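PDB 5UJU: NAD-dependent aldehyde dehydrogenase from Burkholderia multivorans, which probably catalyses the NAD-dependent oxidation of aldehydes to carboxylic acids. Local coordinates for residues A[203-215]-A[284-296]. Sequence-based numbering, arbitrary orientation.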
ATOM      1  N   VAL A 203       8.244 -12.577  -4.385  1.00 26.78           N
ATOM      2  CA  VAL A 203       7.871 -13.382  -3.232  1.00 30.51           C
ATOM      3  C   VAL A 203       6.487 -12.958  -2.747  1.00 34.13           C
ATOM      4  O   VAL A 203       6.273 -11.781  -2.435  1.00 32.57           O
ATOM      5  CB  VAL A 203       8.909 -13.257  -2.104  1.00 35.25           C
ATOM      6  CG1 VAL A 203       8.510 -14.111  -0.910  1.00 38.39           C
ATOM      7  CG2 VAL A 203      10.299 -13.685  -2.618  1.00 38.98           C
ATOM      8  N   PRO A 204       5.508 -13.861  -2.708  1.00 29.17           N
ATOM      9  CA  PRO A 204       4.213 -13.532  -2.107  1.00 30.48           C
ATOM     10  C   PRO A 204       4.370 -13.238  -0.628  1.00 30.88           C
ATOM     11  O   PRO A 204       5.364 -13.604  -0.003  1.00 28.91           O
ATOM     12  CB  PRO A 204       3.384 -14.802  -2.321  1.00 31.93           C
ATOM     13  CG  PRO A 204       4.124 -15.557  -3.372  1.00 39.39           C
ATOM     14  CD  PRO A 204       5.553 -15.247  -3.189  1.00 32.39           C
ATOM     15  N   ARG A 205       3.371 -12.536  -0.071  1.00 24.35           N
ATOM     16  CA  ARG A 205       3.371 -12.283   1.367  1.00 24.01           C
ATOM     17  C   ARG A 205       3.167 -13.569   2.169  1.00 25.50           C
ATOM     18  O   ARG A 205       3.807 -13.772   3.205  1.00 27.08           O
ATOM     19  CB  ARG A 205       2.294 -11.252   1.709  1.00 24.14           C
ATOM     20  CG  ARG A 205       2.654  -9.863   1.225  1.00 23.88           C
ATOM     21  CD  ARG A 205       3.781  -9.276   2.054  1.00 31.40           C
ATOM     22  NE  ARG A 205       3.860  -7.835   1.849  1.00 38.49           N
ATOM     23  CZ  ARG A 205       4.451  -6.986   2.681  1.00 42.59           C
ATOM     24  NH1 ARG A 205       5.033  -7.434   3.791  1.00 39.77           N
ATOM     25  NH2 ARG A 205       4.436  -5.681   2.402  1.00 41.51           N
ATOM     26  N   GLY A 206       2.264 -14.437   1.727  1.00 23.65           N
ATOM     27  CA  GLY A 206       1.967 -15.625   2.500  1.00 25.37           C
ATOM     28  C   GLY A 206       0.537 -16.077   2.328  1.00 28.66           C
ATOM     29  O   GLY A 206       0.084 -16.305   1.202  1.00 28.99           O
ATOM     30  N   THR A 207      -0.187 -16.223   3.432  1.00 27.87           N
ATOM     31  CA  THR A 207      -1.580 -16.632   3.378  1.00 28.22           C
ATOM     32  C   THR A 207      -2.485 -15.420   3.548  1.00 28.87           C
ATOM     33  O   THR A 207      -2.365 -14.673   4.526  1.00 25.29           O
ATOM     34  CB  THR A 207      -1.876 -17.685   4.442  1.00 27.62           C
ATOM     35  OG1 THR A 207      -1.109 -18.860   4.154  1.00 26.83           O
ATOM     36  CG2 THR A 207      -3.356 -18.053   4.447  1.00 25.18           C
ATOM     37  N   GLY A 208      -3.400 -15.244   2.607  1.00 30.50           N
ATOM     38  CA  GLY A 208      -4.397 -14.196   2.683  1.00 23.86           C
ATOM     39  C   GLY A 208      -5.704 -14.757   3.212  1.00 29.05           C
ATOM     40  O   GLY A 208      -5.974 -15.958   3.099  1.00 30.10           O
ATOM     41  N   LEU A 209      -6.492 -13.877   3.832  1.00 22.14           N
ATOM     42  CA  LEU A 209      -7.796 -14.213   4.383  1.00 21.53           C
ATOM     43  C   LEU A 209      -8.851 -13.372   3.667  1.00 26.50           C
ATOM     44  O   LEU A 209      -8.688 -12.152   3.531  1.00 29.05           O
ATOM     45  CB  LEU A 209      -7.811 -13.973   5.901  1.00 22.74           C
ATOM     46  CG  LEU A 209      -9.147 -14.053   6.644  1.00 27.66           C
ATOM     47  CD1 LEU A 209      -9.685 -15.481   6.599  1.00 29.06           C
ATOM     48  CD2 LEU A 209      -9.055 -13.531   8.113  1.00 24.93           C
ATOM     49  N   VAL A 210      -9.905 -14.022   3.174  1.00 28.40           N
ATOM     50  CA  VAL A 210     -11.026 -13.336   2.533  1.00 29.04           C
ATOM     51  C   VAL A 210     -12.241 -13.502   3.434  1.00 30.16           C
ATOM     52  O   VAL A 210     -12.698 -14.628   3.667  1.00 25.74           O
ATOM     53  CB  VAL A 210     -11.299 -13.855   1.112  1.00 28.82           C
ATOM     54  CG1 VAL A 210     -12.554 -13.195   0.541  1.00 30.69           C
ATOM     55  CG2 VAL A 210     -10.113 -13.552   0.203  1.00 29.68           C
ATOM     56  N   LEU A 211     -12.744 -12.382   3.955  1.00 22.65           N
ATOM     57  CA  LEU A 211     -13.871 -12.364   4.885  1.00 25.65           C
ATOM     58  C   LEU A 211     -15.100 -11.907   4.119  1.00 30.20           C
ATOM     59  O   LEU A 211     -15.186 -10.743   3.700  1.00 30.50           O
ATOM     60  CB  LEU A 211     -13.593 -11.450   6.080  1.00 30.23           C
ATOM     61  CG  LEU A 211     -12.428 -11.884   6.972  1.00 31.62           C
ATOM     62  CD1 LEU A 211     -12.142 -10.870   8.071  1.00 30.45           C
ATOM     63  CD2 LEU A 211     -12.777 -13.236   7.595  1.00 31.35           C
ATOM     64  N   GLY A 212     -16.048 -12.826   3.943  1.00 26.72           N
ATOM     65  CA  GLY A 212     -17.098 -12.628   2.974  1.00 30.11           C
ATOM     66  C   GLY A 212     -18.244 -11.791   3.503  1.00 30.18           C
ATOM     67  O   GLY A 212     -18.395 -11.584   4.715  1.00 28.56           O
ATOM     68  N   CYS A 213     -19.045 -11.321   2.545  1.00 33.27           N
ATOM     69  CA  CYS A 213     -20.176 -10.417   2.731  1.00 36.98           C
ATOM     70  C   CYS A 213     -21.493 -11.149   2.450  1.00 35.67           C
ATOM     71  O   CYS A 213     -21.544 -12.071   1.626  1.00 37.54           O
ATOM     72  CB  CYS A 213     -20.009  -9.205   1.801  1.00 49.60           C
ATOM     73  SG  CYS A 213     -21.508  -8.352   1.293  1.00 64.27           S
ATOM     74  N   CYS A 214     -22.568 -10.747   3.138  1.00 33.05           N
ATOM     75  CA  CYS A 214     -23.823 -11.491   3.002  1.00 32.18           C
ATOM     76  C   CYS A 214     -24.661 -11.058   1.799  1.00 34.66           C
ATOM     77  O   CYS A 214     -25.556 -11.810   1.396  1.00 37.53           O
ATOM     78  CB  CYS A 214     -24.668 -11.396   4.278  1.00 41.16           C
ATOM     79  SG  CYS A 214     -25.435  -9.794   4.593  1.00 47.41           S
ATOM     80  N   THR A 215     -24.397  -9.882   1.215  1.00 28.36           N
ATOM     81  CA  THR A 215     -25.189  -9.375   0.095  1.00 32.94           C
ATOM     82  C   THR A 215     -24.513  -9.562  -1.258  1.00 33.89           C
ATOM     83  O   THR A 215     -25.188  -9.876  -2.242  1.00 39.94           O
ATOM     84  CB  THR A 215     -25.473  -7.879   0.271  1.00 33.00           C
ATOM     85  OG1 THR A 215     -24.253  -7.225   0.631  1.00 40.04           O
ATOM     86  CG2 THR A 215     -26.521  -7.644   1.359  1.00 37.83           C
ATOM     87  N   LEU A 284      -8.535 -15.896  14.166  1.00 28.15           N
ATOM     88  CA  LEU A 284      -7.928 -16.161  12.867  1.00 30.47           C
ATOM     89  C   LEU A 284      -7.237 -14.920  12.306  1.00 33.48           C
ATOM     90  O   LEU A 284      -6.101 -14.996  11.821  1.00 26.88           O
ATOM     91  CB  LEU A 284      -9.005 -16.666  11.900  1.00 28.84           C
ATOM     92  CG  LEU A 284      -8.576 -16.924  10.462  1.00 29.11           C
ATOM     93  CD1 LEU A 284      -7.389 -17.906  10.434  1.00 32.81           C
ATOM     94  CD2 LEU A 284      -9.742 -17.480   9.677  1.00 32.45           C
ATOM     95  N   ALA A 285      -7.896 -13.759  12.390  1.00 31.68           N
ATOM     96  CA  ALA A 285      -7.336 -12.542  11.817  1.00 21.32           C
ATOM     97  C   ALA A 285      -6.033 -12.132  12.482  1.00 28.45           C
ATOM     98  O   ALA A 285      -5.228 -11.435  11.851  1.00 29.59           O
ATOM     99  CB  ALA A 285      -8.346 -11.397  11.917  1.00 25.39           C
ATOM    100  N   LEU A 286      -5.797 -12.554  13.729  1.00 25.67           N
ATOM    101  CA  LEU A 286      -4.580 -12.202  14.445  1.00 27.38           C
ATOM    102  C   LEU A 286      -3.459 -13.239  14.293  1.00 32.46           C
ATOM    103  O   LEU A 286      -2.367 -13.025  14.831  1.00 29.22           O
ATOM    104  CB  LEU A 286      -4.891 -12.013  15.940  1.00 29.20           C
ATOM    105  CG  LEU A 286      -5.877 -10.891  16.316  1.00 30.53           C
ATOM    106  CD1 LEU A 286      -5.887 -10.618  17.807  1.00 29.20           C
ATOM    107  CD2 LEU A 286      -5.537  -9.623  15.564  1.00 25.93           C
ATOM    108  N   ARG A 287      -3.675 -14.345  13.572  1.00 26.85           N
ATOM    109  CA  ARG A 287      -2.611 -15.357  13.465  1.00 33.05           C
ATOM    110  C   ARG A 287      -1.414 -14.798  12.703  1.00 31.14           C
ATOM    111  O   ARG A 287      -1.587 -14.102  11.698  1.00 26.49           O
ATOM    112  CB  ARG A 287      -3.105 -16.626  12.763  1.00 26.19           C
ATOM    113  CG  ARG A 287      -4.041 -17.477  13.594  1.00 33.21           C
ATOM    114  CD  ARG A 287      -3.245 -18.221  14.660  1.00 39.37           C
ATOM    115  NE  ARG A 287      -2.332 -19.212  14.064  1.00 38.48           N
ATOM    116  CZ  ARG A 287      -2.631 -20.502  13.893  1.00 44.41           C
ATOM    117  NH1 ARG A 287      -3.821 -20.960  14.264  1.00 42.83           N
ATOM    118  NH2 ARG A 287      -1.745 -21.339  13.348  1.00 42.33           N
ATOM    119  N   PRO A 288      -0.190 -15.087  13.147  1.00 28.57           N
ATOM    120  CA  PRO A 288       0.982 -14.551  12.440  1.00 25.15           C
ATOM    121  C   PRO A 288       1.075 -15.018  11.007  1.00 24.15           C
ATOM    122  O   PRO A 288       1.695 -14.323  10.190  1.00 25.32           O
ATOM    123  CB  PRO A 288       2.174 -15.042  13.280  1.00 32.58           C
ATOM    124  CG  PRO A 288       1.627 -16.056  14.223  1.00 36.11           C
ATOM    125  CD  PRO A 288       0.169 -15.719  14.421  1.00 33.19           C
ATOM    126  N   GLU A 289       0.463 -16.160  10.669  1.00 23.45           N
ATOM    127  CA  GLU A 289       0.505 -16.660   9.297  1.00 23.82           C
ATOM    128  C   GLU A 289      -0.391 -15.873   8.357  1.00 28.34           C
ATOM    129  O   GLU A 289      -0.183 -15.910   7.141  1.00 26.26           O
ATOM    130  CB  GLU A 289       0.086 -18.137   9.250  1.00 30.25           C
ATOM    131  CG  GLU A 289       0.973 -19.108  10.056  1.00 32.18           C
ATOM    132  CD  GLU A 289       0.488 -19.325  11.494  1.00 36.90           C
ATOM    133  OE1 GLU A 289      -0.306 -18.510  12.021  1.00 34.72           O
ATOM    134  OE2 GLU A 289       0.879 -20.339  12.092  1.00 36.70           O
ATOM    135  N   ILE A 290      -1.379 -15.152   8.879  1.00 26.70           N
ATOM    136  CA  ILE A 290      -2.292 -14.398   8.028  1.00 20.17           C
ATOM    137  C   ILE A 290      -1.622 -13.058   7.722  1.00 24.10           C
ATOM    138  O   ILE A 290      -1.435 -12.225   8.613  1.00 24.60           O
ATOM    139  CB  ILE A 290      -3.655 -14.219   8.706  1.00 29.12           C
ATOM    140  CG1 ILE A 290      -4.274 -15.595   8.972  1.00 23.62           C
ATOM    141  CG2 ILE A 290      -4.594 -13.328   7.860  1.00 25.73           C
ATOM    142  CD1 ILE A 290      -4.554 -16.382   7.693  1.00 22.04           C
ATOM    143  N   LYS A 291      -1.222 -12.864   6.466  1.00 22.19           N
ATOM    144  CA  LYS A 291      -0.467 -11.684   6.067  1.00 24.32           C
ATOM    145  C   LYS A 291      -1.294 -10.672   5.297  1.00 29.87           C
ATOM    146  O   LYS A 291      -0.868  -9.517   5.170  1.00 28.18           O
ATOM    147  CB  LYS A 291       0.735 -12.082   5.194  1.00 23.12           C
ATOM    148  CG  LYS A 291       1.715 -13.011   5.888  1.00 27.84           C
ATOM    149  CD  LYS A 291       2.321 -12.311   7.073  1.00 34.53           C
ATOM    150  CE  LYS A 291       3.499 -13.101   7.599  1.00 44.48           C
ATOM    151  NZ  LYS A 291       3.953 -12.529   8.886  1.00 56.93           N
ATOM    152  N   LEU A 292      -2.433 -11.086   4.759  1.00 25.18           N
ATOM    153  CA  LEU A 292      -3.327 -10.220   4.005  1.00 28.22           C
ATOM    154  C   LEU A 292      -4.748 -10.504   4.472  1.00 30.06           C
ATOM    155  O   LEU A 292      -5.094 -11.661   4.734  1.00 25.51           O
ATOM    156  CB  LEU A 292      -3.204 -10.465   2.491  1.00 22.10           C
ATOM    157  CG  LEU A 292      -1.808 -10.476   1.840  1.00 33.38           C
ATOM    158  CD1 LEU A 292      -1.833 -10.844   0.384  1.00 28.74           C
ATOM    159  CD2 LEU A 292      -1.171  -9.121   1.973  1.00 49.37           C
ATOM    160  N   ILE A 293      -5.564  -9.460   4.597  1.00 22.63           N
ATOM    161  CA  ILE A 293      -6.980  -9.623   4.937  1.00 22.23           C
ATOM    162  C   ILE A 293      -7.792  -8.708   4.035  1.00 25.46           C
ATOM    163  O   ILE A 293      -7.507  -7.506   3.962  1.00 24.33           O
ATOM    164  CB  ILE A 293      -7.269  -9.289   6.415  1.00 23.75           C
ATOM    165  CG1 ILE A 293      -6.446 -10.171   7.361  1.00 24.40           C
ATOM    166  CG2 ILE A 293      -8.798  -9.381   6.711  1.00 20.99           C
ATOM    167  CD1 ILE A 293      -6.600  -9.798   8.843  1.00 26.65           C
ATOM    168  N   ASP A 294      -8.796  -9.265   3.353  1.00 25.20           N
ATOM    169  CA  ASP A 294      -9.771  -8.490   2.584  1.00 30.17           C
ATOM    170  C   ASP A 294     -11.146  -8.677   3.209  1.00 31.41           C
ATOM    171  O   ASP A 294     -11.644  -9.804   3.293  1.00 26.76           O
ATOM    172  CB  ASP A 294      -9.789  -8.905   1.105  1.00 25.22           C
ATOM    173  CG  ASP A 294      -8.549  -8.431   0.345  1.00 26.43           C
ATOM    174  OD1 ASP A 294      -8.580  -7.353  -0.294  1.00 25.65           O
ATOM    175  OD2 ASP A 294      -7.514  -9.114   0.414  1.00 28.27           O
ATOM    176  N   PHE A 295     -11.761  -7.571   3.637  1.00 23.39           N
ATOM    177  CA  PHE A 295     -12.978  -7.620   4.435  1.00 22.75           C
ATOM    178  C   PHE A 295     -14.054  -6.717   3.851  1.00 30.60           C
ATOM    179  O   PHE A 295     -13.777  -5.569   3.480  1.00 32.94           O
ATOM    180  CB  PHE A 295     -12.677  -7.209   5.879  1.00 23.92           C
ATOM    181  CG  PHE A 295     -13.907  -6.877   6.701  1.00 29.36           C
ATOM    182  CD1 PHE A 295     -14.413  -5.582   6.737  1.00 32.64           C
ATOM    183  CD2 PHE A 295     -14.536  -7.852   7.459  1.00 31.53           C
ATOM    184  CE1 PHE A 295     -15.530  -5.271   7.509  1.00 32.10           C
ATOM    185  CE2 PHE A 295     -15.651  -7.553   8.234  1.00 33.40           C
ATOM    186  CZ  PHE A 295     -16.149  -6.258   8.262  1.00 27.78           C
ATOM    187  N   THR A 296     -15.289  -7.228   3.821  1.00 32.36           N
ATOM    188  CA  THR A 296     -16.480  -6.431   3.532  1.00 36.89           C
ATOM    189  C   THR A 296     -17.482  -6.606   4.664  1.00 30.76           C
ATOM    190  O   THR A 296     -17.841  -7.739   5.000  1.00 34.02           O
ATOM    191  CB  THR A 296     -17.137  -6.848   2.207  1.00 42.31           C
ATOM    192  OG1 THR A 296     -16.201  -6.729   1.137  1.00 50.50           O
ATOM    193  CG2 THR A 296     -18.334  -5.952   1.912  1.00 44.76           C
TER
HETATM  194  O   HOH W   1       1.891 -17.119   5.825  1.00 30.47           O
HETATM  195  O   HOH W   2     -15.595  -9.594   1.131  0.51 24.83           O
HETATM  196  O   HOH W   3     -19.716  -9.353   6.639  1.00 55.88           O
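Leu209 uses both its N and its O on one neighbouring strand: Leu209 N reaches Leu292 O at 2.8 Å, and Leu209 O accepts Asp294 N at 2.9 Å. Strands 207-211 and 290-296 run side by side in parallel, joined by four backbone hydrogen bonds in all. Lys291 N donates to Thr207 O. Leu211 N meets Asp294 O almost straight, with 176° at the hydrogen. A beta bulge shifts the register by one between Thr207 and Gly208.

Water extends the pairing at both ends. One molecule links Thr207 N to Glu289 O. A second bridges Leu211 O and Thr296 OG1, and a third joins Gly212 O to Thr296 O.

The strands are neighbours in the mixed sheet of the Rossmann-like NAD-binding domain found in this family. Strand 234-238 pairs with the other edge of 191-211.

Apolar contacts fill the face bearing Leu209 and Leu211. Leu209 CG is anti to the backbone N (chi1 171°), which sends CD1 to Leu284 CD2 (3.7 Å) on the preceding helix. Leu209 CB rests on Ile290 CG2 (3.8 Å). Leu211 CD1 touches Ile293 CG2 and lies at the ring edge of Phe295, 3.9 Å from Phe295 CD2. Helix 299-308 packs here through Leu305.

On the other face, Asp294 OD2 forms a salt bridge with Arg553. Arg205 lays CG across Leu292 CD2 (4.0 Å), while its NH2 bonds Asn552 OD1 of the same chain and its NH1 bonds Gly535 O of the second subunit.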